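Local coordinates for protein phosphodiesterase (Candida albicans, PDB 6CPT) that belongs to the cyclic nucleotide phosphodiesterases, enzymes built around the largely helical catalytic domain of the HD-type superfamily, at residues R433-K438 with F541-D546. Numbering follows the deposited sequence.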
loop_
_atom_site.group_PDB
_atom_site.type_symbol
_atom_site.label_atom_id
_atom_site.label_comp_id
_atom_site.label_asym_id
_atom_site.label_seq_id
_atom_site.Cartn_x
_atom_site.Cartn_y
_atom_site.Cartn_z
ATOM N N ARG A 433 -1.814 8.061 -26.263
ATOM C CA ARG A 433 -2.609 6.881 -26.609
ATOM C C ARG A 433 -4.106 7.126 -26.384
ATOM O O ARG A 433 -4.940 6.548 -27.084
ATOM C CB ARG A 433 -2.132 5.658 -25.821
ATOM C CG ARG A 433 -0.786 5.134 -26.298
ATOM C CD ARG A 433 -0.043 4.359 -25.222
ATOM N NE ARG A 433 -0.696 3.094 -24.899
ATOM C CZ ARG A 433 -0.191 2.170 -24.084
ATOM N NH1 ARG A 433 0.985 2.355 -23.491
ATOM N NH2 ARG A 433 -0.870 1.050 -23.860
ATOM N N LEU A 434 -4.433 7.980 -25.416
ATOM C CA LEU A 434 -5.819 8.391 -25.180
ATOM C C LEU A 434 -6.315 9.294 -26.311
ATOM O O LEU A 434 -7.422 9.109 -26.821
ATOM C CB LEU A 434 -5.951 9.113 -23.833
ATOM C CG LEU A 434 -7.274 9.831 -23.534
ATOM C CD1 LEU A 434 -8.464 8.894 -23.671
ATOM C CD2 LEU A 434 -7.234 10.452 -22.149
ATOM N N LYS A 435 -5.496 10.268 -26.697
ATOM C CA LYS A 435 -5.860 11.194 -27.771
ATOM C C LYS A 435 -5.972 10.491 -29.127
ATOM O O LYS A 435 -6.845 10.830 -29.924
ATOM C CB LYS A 435 -4.883 12.373 -27.822
ATOM C CG LYS A 435 -5.126 13.361 -26.690
ATOM C CD LYS A 435 -3.951 14.291 -26.436
ATOM C CE LYS A 435 -4.197 15.122 -25.182
ATOM N NZ LYS A 435 -3.038 15.982 -24.819
ATOM N N SER A 436 -5.114 9.504 -29.376
ATOM C CA SER A 436 -5.242 8.654 -30.565
ATOM C C SER A 436 -6.525 7.813 -30.533
ATOM O O SER A 436 -7.191 7.648 -31.557
ATOM C CB SER A 436 -4.030 7.732 -30.706
ATOM O OG SER A 436 -2.835 8.481 -30.833
ATOM N N PHE A 437 -6.860 7.284 -29.357
ATOM C CA PHE A 437 -8.070 6.476 -29.169
ATOM C C PHE A 437 -9.354 7.285 -29.353
ATOM O O PHE A 437 -10.330 6.788 -29.921
ATOM C CB PHE A 437 -8.064 5.836 -27.780
ATOM C CG PHE A 437 -9.308 5.056 -27.461
ATOM C CD1 PHE A 437 -9.572 3.851 -28.101
ATOM C CD2 PHE A 437 -10.209 5.519 -26.510
ATOM C CE1 PHE A 437 -10.714 3.126 -27.805
ATOM C CE2 PHE A 437 -11.353 4.798 -26.209
ATOM C CZ PHE A 437 -11.605 3.599 -26.856
ATOM N N LYS A 438 -9.356 8.523 -28.863
ATOM C CA LYS A 438 -10.525 9.390 -28.993
ATOM C C LYS A 438 -10.785 9.742 -30.465
ATOM O O LYS A 438 -11.933 9.948 -30.861
ATOM C CB LYS A 438 -10.367 10.665 -28.150
ATOM C CG LYS A 438 -11.698 11.300 -27.764
ATOM C CD LYS A 438 -11.592 12.804 -27.540
ATOM C CE LYS A 438 -12.970 13.438 -27.398
ATOM N NZ LYS A 438 -12.929 14.926 -27.457
ATOM N N PHE A 541 -6.631 15.026 -16.346
ATOM C CA PHE A 541 -8.032 14.963 -15.933
ATOM C C PHE A 541 -8.969 15.594 -16.974
ATOM O O PHE A 541 -10.073 15.094 -17.195
ATOM C CB PHE A 541 -8.229 15.603 -14.555
ATOM C CG PHE A 541 -7.748 14.743 -13.415
ATOM C CD1 PHE A 541 -8.558 13.741 -12.897
ATOM C CD2 PHE A 541 -6.482 14.927 -12.866
ATOM C CE1 PHE A 541 -8.117 12.943 -11.852
ATOM C CE2 PHE A 541 -6.039 14.128 -11.822
ATOM C CZ PHE A 541 -6.858 13.138 -11.319
ATOM N N ASN A 542 -8.525 16.671 -17.616
ATOM C CA ASN A 542 -9.283 17.273 -18.721
ATOM C C ASN A 542 -9.473 16.306 -19.880
ATOM O O ASN A 542 -10.567 16.193 -20.419
ATOM C CB ASN A 542 -8.614 18.560 -19.218
ATOM C CG ASN A 542 -8.911 19.754 -18.327
ATOM O OD1 ASN A 542 -10.040 19.934 -17.863
ATOM N ND2 ASN A 542 -7.902 20.585 -18.091
ATOM N N SER A 543 -8.407 15.601 -20.252
ATOM C CA SER A 543 -8.459 14.648 -21.355
ATOM C C SER A 543 -9.319 13.427 -21.026
ATOM O O SER A 543 -10.069 12.939 -21.878
ATOM C CB SER A 543 -7.045 14.209 -21.739
ATOM O OG SER A 543 -7.054 13.477 -22.951
ATOM N N VAL A 544 -9.211 12.937 -19.791
ATOM C CA VAL A 544 -9.998 11.783 -19.343
ATOM C C VAL A 544 -11.485 12.132 -19.242
ATOM O O VAL A 544 -12.344 11.329 -19.625
ATOM C CB VAL A 544 -9.475 11.229 -17.990
ATOM C CG1 VAL A 544 -10.444 10.219 -17.384
ATOM C CG2 VAL A 544 -8.112 10.587 -18.188
ATOM N N SER A 545 -11.783 13.320 -18.726
ATOM C CA SER A 545 -13.168 13.776 -18.604
ATOM C C SER A 545 -13.832 14.014 -19.972
ATOM O O SER A 545 -15.047 13.866 -20.101
ATOM C CB SER A 545 -13.248 15.034 -17.733
ATOM O OG SER A 545 -12.366 16.039 -18.205
ATOM N N ASP A 546 -13.042 14.362 -20.988
ATOM C CA ASP A 546 -13.564 14.462 -22.356
ATOM C C ASP A 546 -14.080 13.107 -22.833
ATOM O O ASP A 546 -15.119 13.029 -23.484
ATOM C CB ASP A 546 -12.494 14.968 -23.328
ATOM C CG ASP A 546 -12.079 16.407 -23.056
ATOM O OD1 ASP A 546 -12.788 17.114 -22.304
ATOM O OD2 ASP A 546 -11.032 16.830 -23.595
#
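With chi1 at 169°, Leu434 sends its branch off opposite the backbone N, and Ser543 turns OG the same way (chi1 -169°), bringing methyl and hydroxyl head to head between the two helices. CD2 does the touching: it sits 3.1 Å from Ser543 OG, a tight approach of carbon to oxygen with no hydrogen bond in it. The same methyl reaches past the serine to Val544, where it meets CG2 at 4.1 Å in ordinary apolar packing. On the outer side, the extended chain of Lys435 brings CE to 4.0 Å from Ser543 OG, so the hydroxyl has hydrocarbon from two residues against it. One turn further along, the extended chain of Lys438 slants across Asp546 and sets NZ 4.2 Å from Asp546 CB; Asp546 OD2 lies 4.7 Å from NZ, too far for a salt bridge, though the opposite charges probably attract weakly. Leu434 also packs on Leu456 of helix 446-462 and on Leu547 of helix 525-547, so it faces the interior, while both lysines lie on the exposed side. The axes of segments 433-438 and 541-546 approach to 10.6 Å at 26°, running the same way, a loose, nearly parallel packing at the periphery of the all-helical phosphodiesterase catalytic domain.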